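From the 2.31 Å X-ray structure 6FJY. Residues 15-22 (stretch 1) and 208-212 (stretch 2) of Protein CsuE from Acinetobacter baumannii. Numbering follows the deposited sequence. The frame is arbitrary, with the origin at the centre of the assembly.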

ATOM      1  N   PRO D  15       2.683   4.820   3.130  1.00 62.93           N
ATOM      2  CA  PRO D  15       1.408   5.408   2.713  1.00 58.82           C
ATOM      3  C   PRO D  15       1.440   6.918   2.840  1.00 61.88           C
ATOM      4  O   PRO D  15       2.130   7.479   3.694  1.00 57.83           O
ATOM      5  CB  PRO D  15       0.395   4.788   3.681  1.00 69.02           C
ATOM      6  CG  PRO D  15       1.205   4.366   4.849  1.00 70.35           C
ATOM      7  CD  PRO D  15       2.516   3.924   4.281  1.00 63.22           C
ATOM      8  N   SER D  16       0.669   7.572   1.967  1.00 71.66           N
ATOM      9  CA  SER D  16       0.808   9.012   1.767  1.00 69.48           C
ATOM     10  C   SER D  16       0.393   9.795   3.007  1.00 64.58           C
ATOM     11  O   SER D  16       1.092  10.729   3.421  1.00 60.26           O
ATOM     12  CB  SER D  16      -0.014   9.442   0.554  1.00 71.61           C
ATOM     13  OG  SER D  16       0.116  10.825   0.316  1.00 83.09           O
ATOM     14  N   ILE D  17      -0.736   9.422   3.616  1.00 73.79           N
ATOM     15  CA  ILE D  17      -1.264  10.183   4.743  1.00 68.65           C
ATOM     16  C   ILE D  17      -0.378  10.009   5.970  1.00 67.62           C
ATOM     17  O   ILE D  17      -0.110  10.970   6.701  1.00 61.59           O
ATOM     18  CB  ILE D  17      -2.715   9.764   5.029  1.00 70.92           C
ATOM     19  CG1 ILE D  17      -3.567   9.925   3.770  1.00 84.26           C
ATOM     20  CG2 ILE D  17      -3.292  10.560   6.224  1.00 63.76           C
ATOM     21  CD1 ILE D  17      -3.633  11.343   3.251  1.00 83.17           C
ATOM     22  N   TYR D  18       0.074   8.777   6.222  1.00 70.72           N
ATOM     23  CA  TYR D  18       0.996   8.529   7.321  1.00 73.96           C
ATOM     24  C   TYR D  18       2.257   9.363   7.157  1.00 70.81           C
ATOM     25  O   TYR D  18       2.749   9.962   8.121  1.00 58.90           O
ATOM     26  CB  TYR D  18       1.318   7.034   7.384  1.00 73.25           C
ATOM     27  CG  TYR D  18       2.257   6.604   8.493  1.00 84.63           C
ATOM     28  CD1 TYR D  18       3.628   6.823   8.393  1.00 92.78           C
ATOM     29  CD2 TYR D  18       1.779   5.939   9.620  1.00 91.13           C
ATOM     30  CE1 TYR D  18       4.495   6.422   9.388  1.00105.09           C
ATOM     31  CE2 TYR D  18       2.644   5.529  10.627  1.00106.09           C
ATOM     32  CZ  TYR D  18       4.004   5.776  10.503  1.00110.03           C
ATOM     33  OH  TYR D  18       4.882   5.380  11.487  1.00108.82           O
ATOM     34  N   LEU D  19       2.777   9.429   5.931  1.00 68.06           N
ATOM     35  CA  LEU D  19       3.948  10.246   5.639  1.00 69.04           C
ATOM     36  C   LEU D  19       3.745  11.702   6.037  1.00 68.11           C
ATOM     37  O   LEU D  19       4.691  12.367   6.467  1.00 77.56           O
ATOM     38  CB  LEU D  19       4.268  10.144   4.149  1.00 57.78           C
ATOM     39  CG  LEU D  19       5.401  10.998   3.599  1.00 61.09           C
ATOM     40  CD1 LEU D  19       6.676  10.712   4.389  1.00 78.11           C
ATOM     41  CD2 LEU D  19       5.606  10.690   2.130  1.00 60.47           C
ATOM     42  N   MET D  20       2.528  12.221   5.888  1.00 72.00           N
ATOM     43  CA  MET D  20       2.281  13.632   6.165  1.00 79.63           C
ATOM     44  C   MET D  20       2.162  13.899   7.661  1.00 75.57           C
ATOM     45  O   MET D  20       2.720  14.878   8.166  1.00 73.97           O
ATOM     46  CB  MET D  20       1.011  14.088   5.445  1.00 91.83           C
ATOM     47  CG  MET D  20       0.898  15.590   5.253  1.00 92.95           C
ATOM     48  SD  MET D  20      -0.675  16.236   5.826  1.00 84.61           S
ATOM     49  CE  MET D  20      -0.520  15.909   7.577  1.00 72.53           C
ATOM     50  N   GLU D  21       1.441  13.037   8.376  1.00 84.99           N
ATOM     51  CA  GLU D  21       1.187  13.231   9.798  1.00 95.70           C
ATOM     52  C   GLU D  21       2.338  12.724  10.654  1.00 95.79           C
ATOM     53  O   GLU D  21       2.763  13.400  11.599  1.00 98.18           O
ATOM     54  CB  GLU D  21      -0.105  12.520  10.197  1.00 96.01           C
ATOM     55  CG  GLU D  21      -1.311  12.945   9.393  1.00 92.70           C
ATOM     56  CD  GLU D  21      -2.530  12.135   9.731  1.00 82.31           C
ATOM     57  OE1 GLU D  21      -2.398  11.162  10.504  1.00 83.24           O
ATOM     58  OE2 GLU D  21      -3.617  12.467   9.220  1.00 86.74           O
ATOM     59  N   ASN D  22       2.839  11.527  10.356  1.00 82.38           N
ATOM     60  CA  ASN D  22       3.864  10.908  11.174  1.00 75.44           C
ATOM     61  C   ASN D  22       5.230  10.923  10.525  1.00 85.48           C
ATOM     62  O   ASN D  22       6.209  10.543  11.176  1.00 78.83           O
ATOM     63  CB  ASN D  22       3.487   9.463  11.499  1.00 80.19           C
ATOM     64  CG  ASN D  22       2.170   9.358  12.227  1.00 75.90           C
ATOM     65  OD1 ASN D  22       1.919  10.093  13.183  1.00 71.61           O
ATOM     66  ND2 ASN D  22       1.315   8.447  11.772  1.00 85.49           N
ATOM     67  N   ILE D 208     -14.187  10.870   4.246  1.00 68.42           N
ATOM     68  CA  ILE D 208     -13.114  10.048   3.695  1.00 64.98           C
ATOM     69  C   ILE D 208     -11.971  10.950   3.243  1.00 61.72           C
ATOM     70  O   ILE D 208     -12.153  11.804   2.367  1.00 56.12           O
ATOM     71  CB  ILE D 208     -13.603   9.164   2.536  1.00 64.62           C
ATOM     72  CG1 ILE D 208     -14.710   8.238   3.045  1.00 75.19           C
ATOM     73  CG2 ILE D 208     -12.445   8.367   1.960  1.00 58.57           C
ATOM     74  CD1 ILE D 208     -15.249   7.286   2.030  1.00 83.38           C
ATOM     75  N   ARG D 209     -10.796  10.753   3.834  1.00 65.31           N
ATOM     76  CA  ARG D 209      -9.588  11.499   3.503  1.00 66.48           C
ATOM     77  C   ARG D 209      -8.680  10.579   2.698  1.00 74.13           C
ATOM     78  O   ARG D 209      -8.207   9.558   3.211  1.00 79.81           O
ATOM     79  CB  ARG D 209      -8.887  12.002   4.765  1.00 71.48           C
ATOM     80  CG  ARG D 209      -9.787  12.868   5.649  1.00 97.43           C
ATOM     81  CD  ARG D 209      -9.108  13.250   6.954  1.00101.31           C
ATOM     82  NE  ARG D 209      -7.742  13.711   6.724  1.00111.49           N
ATOM     83  CZ  ARG D 209      -6.659  13.153   7.256  1.00112.64           C
ATOM     84  NH1 ARG D 209      -6.773  12.111   8.071  1.00102.41           N
ATOM     85  NH2 ARG D 209      -5.458  13.648   6.982  1.00116.64           N
ATOM     86  N   CYS D 210      -8.436  10.950   1.443  1.00 76.58           N
ATOM     87  CA  CYS D 210      -7.697  10.130   0.501  1.00 66.35           C
ATOM     88  C   CYS D 210      -6.582  10.961  -0.120  1.00 78.44           C
ATOM     89  O   CYS D 210      -6.656  12.190  -0.193  1.00 78.57           O
ATOM     90  CB  CYS D 210      -8.616   9.566  -0.605  1.00 59.83           C
ATOM     91  SG  CYS D 210      -9.665   8.176  -0.177  1.00 57.85           S
ATOM     92  N   SER D 211      -5.531  10.274  -0.552  1.00 92.25           N
ATOM     93  CA  SER D 211      -4.523  10.908  -1.387  1.00 95.36           C
ATOM     94  C   SER D 211      -5.130  11.291  -2.739  1.00 93.48           C
ATOM     95  O   SER D 211      -6.234  10.865  -3.095  1.00 95.72           O
ATOM     96  CB  SER D 211      -3.331   9.976  -1.574  1.00 83.36           C
ATOM     97  OG  SER D 211      -3.781   8.647  -1.754  1.00 80.04           O
ATOM     98  N   VAL D 212      -4.401  12.123  -3.494  1.00 95.21           N
ATOM     99  CA  VAL D 212      -4.909  12.541  -4.804  1.00 91.13           C
ATOM    100  C   VAL D 212      -5.081  11.318  -5.700  1.00 78.03           C
ATOM    101  O   VAL D 212      -4.474  10.259  -5.488  1.00 77.30           O
ATOM    102  CB  VAL D 212      -4.016  13.589  -5.486  1.00 91.59           C
ATOM    103  CG1 VAL D 212      -4.104  14.924  -4.756  1.00 93.58           C
ATOM    104  CG2 VAL D 212      -2.588  13.103  -5.564  1.00 92.19           C
TER

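Arg209, Ile17 and Ser211 carry most of this small contact, which buries 221 Å² in all, counting both sides. It joins a short helix, residues 16-21, to the end of a strand, residues 208-210, and the loop that follows. The two axes run nearly perpendicular, at 87°, and approach no closer than 10.1 Å, so side chains rather than backbones must span most of the gap.

Arg209 has the largest covered area, 67 Å². Its CA-to-CB bond points toward the helix, and the side chain (chi1 m, chi2 t, chi3 p) brings the guanidinium to Glu21. Glu21 OE2 lies 3.1 Å from Arg209 NH2, with an N-H...acceptor angle of 147°, which supports a hydrogen bond within a salt bridge. A second donor, Arg209 NH1, reaches the same Glu21 OE2 at 3.4 Å, but the longer distance and an angle of 137° make this bond weak. Both bonds therefore converge on one carboxylate oxygen, which sits at the edge of the guanidinium, near its plane. Glu21 OE1 takes no part, lying 5.1 Å from Arg209 NH1 and 5.3 Å from Arg209 NH2.

Ile17, one helical turn before Glu21, has 57 Å² covered. With chi1 and chi2 both m, its two branches meet different parts of the strand end: Ile17 CG2 packs 3.8 Å from Arg209 NH2, approaching the guanidinium obliquely, while Ile17 CD1 lies 4.5 Å from Cys210 C and 4.4 Å from Ser211 N, against the peptide link. The CA-to-CB bond of Cys210 itself points away from the helix.

Ser211 contributes 38 Å². Its CB lies 4.0 Å from Ser16 CB, where the CA atoms of the two stretches come nearest (Ser16 CA to Ser211 CA, 6.5 Å). This is carbon-to-carbon packing; both hydroxyls find hydrogen-bonding partners outside this contact.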